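Local coordinates for protein proline dehydrogenase (Bradyrhizobium japonicum USDA 110, PDB 3HAZ) that probably oxidises proline to glutamate in two steps, using an FAD-dependent proline dehydrogenase and an NAD+-dependent aldehyde dehydrogenase carried on one chain, at residues D195-E199 against A454-R458; E288-D292 against F521-T525. All blocks are in the same frame, centred on the assembly; numbering follows the deposited sequence.

From the N terminus the chain reaches residues 195-199, at the end of the first strand of the proline dehydrogenase barrel, then 288-292 on the helix after barrel strand 276-279. It completes the barrel before 454-458, where contact 1 closes by bringing the helix after the last strand back to the first. Contact 2 closes later, when 521-525, at the start of helix 524-536, returns to 288-292. The two loops therefore cross, since their segments alternate. Their centres lie about 23 Å apart, and their nearest atoms about 13 Å apart. Contact 1 sits at the flavin end of the barrel; contact 2 joins the barrel's outer helices to the segment leading on towards the aldehyde dehydrogenase part.

Contact 1: residues D195-E199 against A454-R458; sequences DMLGE and AYLVR. With SO4 (sulfate ion), chain K.
Residues 195-196 end the first strand of the (βα)8 barrel; the chain then turns through Leu-197 and Gly-198 and is extended again at Glu-199 (phi/psi -157/157°). Residues 454-458 belong to helix 452-463, which follows the last barrel strand. Leu-197 and Tyr-455 are the nearest backbone positions (CA-CA 6.4 Å). Tyr-455 (chi1 t, chi2 92°) points toward 195-199: Leu-197 CD1 lies over one ring face, 4.3 Å from Tyr-455 CG, while Tyr-455 OH donates to Asp-195 OD2 at 3.2 Å. Pro-445 of strand 440-448 touches both Leu-197 and Tyr-455. Glu-199 (chi1 p, chi2 t) forms a salt bridge with Arg-458, whose side chain is about 6 Å from the bound FAD. The pair matches the ion pair closing the proline site in related proline dehydrogenases, where such an arginine binds the substrate carboxylate. Here a sulfate, probably a crystallisation ion, sits beside it. Glu-199 OE1 meets Arg-458 NH2 at 2.8 Å; Arg-458 NH1 donates to sulfate O3 at 3.1 Å and approaches sulfate O2 to 2.5 Å.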
# COMPACT_ATOMS: atom_id res chain seq x y z
N ASP A 195 -31.96 44.16 13.91
CA ASP A 195 -31.89 42.73 14.13
C ASP A 195 -31.83 42.53 15.64
O ASP A 195 -30.77 42.63 16.25
CB ASP A 195 -30.66 42.15 13.44
CG ASP A 195 -30.54 40.64 13.60
OD1 ASP A 195 -31.56 39.98 13.89
OD2 ASP A 195 -29.42 40.11 13.42
N MET A 196 -32.98 42.28 16.25
CA MET A 196 -33.06 42.19 17.70
C MET A 196 -32.36 40.94 18.24
O MET A 196 -32.54 39.83 17.73
CB MET A 196 -34.52 42.24 18.16
CG MET A 196 -35.32 43.40 17.55
SD MET A 196 -34.77 45.04 18.10
CE MET A 196 -34.83 44.78 19.88
N LEU A 197 -31.56 41.12 19.29
CA LEU A 197 -30.77 40.02 19.86
C LEU A 197 -31.56 38.80 20.35
O LEU A 197 -31.10 37.66 20.25
CB LEU A 197 -29.91 40.55 21.01
CG LEU A 197 -28.47 40.91 20.67
CD1 LEU A 197 -28.39 41.56 19.31
CD2 LEU A 197 -27.88 41.81 21.75
N GLY A 198 -32.75 39.03 20.89
CA GLY A 198 -33.46 37.98 21.60
C GLY A 198 -33.76 36.69 20.85
O GLY A 198 -34.10 36.71 19.67
N GLU A 199 -33.63 35.57 21.56
CA GLU A 199 -34.05 34.27 21.03
C GLU A 199 -34.33 33.28 22.18
O GLU A 199 -33.81 33.44 23.29
CB GLU A 199 -32.98 33.69 20.11
CG GLU A 199 -31.84 33.01 20.84
CD GLU A 199 -30.86 32.33 19.90
OE1 GLU A 199 -30.68 32.81 18.76
OE2 GLU A 199 -30.26 31.30 20.31
N ALA A 454 -25.48 34.30 23.36
CA ALA A 454 -26.19 33.39 22.47
C ALA A 454 -26.08 33.84 21.02
O ALA A 454 -25.92 33.02 20.11
CB ALA A 454 -27.65 33.28 22.89
N TYR A 455 -26.16 35.15 20.80
CA TYR A 455 -26.08 35.72 19.47
C TYR A 455 -24.65 35.70 18.91
O TYR A 455 -24.44 35.40 17.73
CB TYR A 455 -26.62 37.15 19.48
CG TYR A 455 -26.56 37.86 18.14
CD1 TYR A 455 -27.63 37.82 17.26
CD2 TYR A 455 -25.43 38.59 17.77
CE1 TYR A 455 -27.58 38.48 16.03
CE2 TYR A 455 -25.37 39.25 16.55
CZ TYR A 455 -26.45 39.19 15.69
OH TYR A 455 -26.39 39.85 14.48
N LEU A 456 -23.67 36.05 19.74
CA LEU A 456 -22.28 36.10 19.31
C LEU A 456 -21.80 34.76 18.76
O LEU A 456 -21.11 34.71 17.74
CB LEU A 456 -21.37 36.54 20.45
CG LEU A 456 -21.10 38.04 20.54
CD1 LEU A 456 -20.11 38.32 21.65
CD2 LEU A 456 -20.59 38.57 19.21
N VAL A 457 -22.17 33.69 19.46
CA VAL A 457 -21.80 32.33 19.08
C VAL A 457 -22.20 32.04 17.64
O VAL A 457 -21.36 31.68 16.81
CB VAL A 457 -22.50 31.30 19.99
CG1 VAL A 457 -22.31 29.89 19.44
CG2 VAL A 457 -21.99 31.41 21.41
N ARG A 458 -23.48 32.18 17.35
CA ARG A 458 -23.99 31.92 16.01
C ARG A 458 -23.22 32.77 15.00
O ARG A 458 -22.78 32.26 13.96
CB ARG A 458 -25.49 32.18 15.95
CG ARG A 458 -26.21 31.44 14.85
CD ARG A 458 -27.60 31.00 15.28
NE ARG A 458 -28.24 31.96 16.17
CZ ARG A 458 -28.65 33.17 15.80
NH1 ARG A 458 -28.46 33.57 14.56
NH2 ARG A 458 -29.22 33.98 16.68
S SO4 K . -29.72 35.39 12.21
O1 SO4 K . -29.49 36.14 10.98
O2 SO4 K . -28.81 34.25 12.23
O3 SO4 K . -29.46 36.25 13.36
O4 SO4 K . -31.10 34.93 12.25

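Contact 2: residues E288-D292 against F521-T525; sequences ELSLD and FGART
Glu-288 starts a regular helical turn, its O accepting from Asp-292 N at 3.1 Å, and its CA lies 7.1 Å from Gly-522 CA. Its side chain (chi1 m, chi2 t) extends to the loop, where Glu-288 OE1 accepts from Arg-524 N at 2.8 Å (158°). Glu-288 OE1 also lies over the guanidinium face, 3.3 Å from Arg-524 NE, a purely electrostatic pairing. Water 3 links Glu-288 OE2 (2.7 Å) to Thr-525 N (3.0 Å). Water 1 joins Glu-288 N (3.1 Å) to Gly-522 O (2.9 Å); water 4 accepts from Leu-289 N at 2.9 Å. Asp-292 (chi1 m), one turn on, takes both ends of the guanidinium, Asp-292 OD1 to Arg-524 NH2 and Asp-292 OD2 to Arg-524 NH1 each 3.0 Å. Arg-252 also bridges to Asp-292, and Phe-10 O accepts from Arg-524 NE. Ala-523 holds the N-cap position of helix 524-536 without a side-chain acceptor; Glu-288 supplies one from a barrel helix, and with Asp-292, i and i+4, shares Arg-524 in a salt-bridge network.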
# COMPACT_ATOMS: atom_id res chain seq x y z
N GLU A 288 -42.49 24.21 10.25
CA GLU A 288 -43.93 23.99 10.13
C GLU A 288 -44.72 24.76 11.17
O GLU A 288 -45.74 25.37 10.86
CB GLU A 288 -44.24 22.49 10.25
CG GLU A 288 -43.80 21.65 9.08
CD GLU A 288 -44.31 20.22 9.17
OE1 GLU A 288 -45.00 19.90 10.17
OE2 GLU A 288 -44.03 19.42 8.25
N LEU A 289 -44.25 24.73 12.41
CA LEU A 289 -44.92 25.42 13.50
C LEU A 289 -44.90 26.92 13.25
O LEU A 289 -45.89 27.62 13.45
CB LEU A 289 -44.27 25.08 14.84
CG LEU A 289 -44.93 25.70 16.08
CD1 LEU A 289 -46.39 25.26 16.21
CD2 LEU A 289 -44.13 25.35 17.33
N SER A 290 -43.76 27.43 12.79
CA SER A 290 -43.63 28.86 12.54
C SER A 290 -44.61 29.32 11.45
O SER A 290 -45.22 30.38 11.58
CB SER A 290 -42.19 29.21 12.14
OG SER A 290 -41.94 28.85 10.79
N LEU A 291 -44.73 28.54 10.39
CA LEU A 291 -45.66 28.86 9.32
C LEU A 291 -47.12 28.84 9.80
O LEU A 291 -47.94 29.64 9.36
CB LEU A 291 -45.45 27.92 8.12
CG LEU A 291 -44.11 28.10 7.38
CD1 LEU A 291 -43.90 27.06 6.29
CD2 LEU A 291 -44.00 29.50 6.79
N ASP A 292 -47.43 27.92 10.71
CA ASP A 292 -48.77 27.88 11.32
C ASP A 292 -49.05 29.17 12.07
O ASP A 292 -50.11 29.77 11.94
CB ASP A 292 -48.88 26.72 12.30
CG ASP A 292 -48.91 25.37 11.62
OD1 ASP A 292 -49.23 25.30 10.41
OD2 ASP A 292 -48.61 24.37 12.31
N PHE A 521 -40.08 14.98 15.35
CA PHE A 521 -41.35 15.45 15.89
C PHE A 521 -41.78 16.76 15.23
O PHE A 521 -42.96 17.11 15.24
CB PHE A 521 -41.23 15.64 17.41
CG PHE A 521 -41.25 14.35 18.19
CD1 PHE A 521 -40.96 13.14 17.59
CD2 PHE A 521 -41.53 14.37 19.55
CE1 PHE A 521 -40.96 11.97 18.31
CE2 PHE A 521 -41.53 13.19 20.28
CZ PHE A 521 -41.25 11.99 19.66
N GLY A 522 -40.81 17.46 14.64
CA GLY A 522 -41.08 18.73 13.99
C GLY A 522 -41.61 18.58 12.58
O GLY A 522 -41.84 19.58 11.88
N ALA A 523 -41.80 17.34 12.14
CA ALA A 523 -42.43 17.04 10.86
C ALA A 523 -43.79 16.43 11.15
O ALA A 523 -43.88 15.26 11.52
CB ALA A 523 -41.58 16.07 10.06
N ARG A 524 -44.85 17.22 10.99
CA ARG A 524 -46.18 16.81 11.46
C ARG A 524 -46.66 15.47 10.89
O ARG A 524 -47.38 14.73 11.56
CB ARG A 524 -47.22 17.91 11.24
CG ARG A 524 -47.67 18.10 9.80
CD ARG A 524 -48.74 19.20 9.68
NE ARG A 524 -48.17 20.50 9.33
CZ ARG A 524 -48.37 21.64 10.00
NH1 ARG A 524 -49.13 21.65 11.09
NH2 ARG A 524 -47.82 22.77 9.57
N THR A 525 -46.27 15.16 9.66
CA THR A 525 -46.64 13.88 9.07
C THR A 525 -46.01 12.73 9.86
O THR A 525 -46.67 11.73 10.14
CB THR A 525 -46.21 13.78 7.59
OG1 THR A 525 -46.82 14.84 6.84
CG2 THR A 525 -46.64 12.46 7.00
O HOH W 1 -40.65 21.73 10.43
O HOH W 2 -44.67 20.38 12.82
O HOH W 3 -44.94 16.95 7.69
O HOH W 4 -42.64 22.51 13.46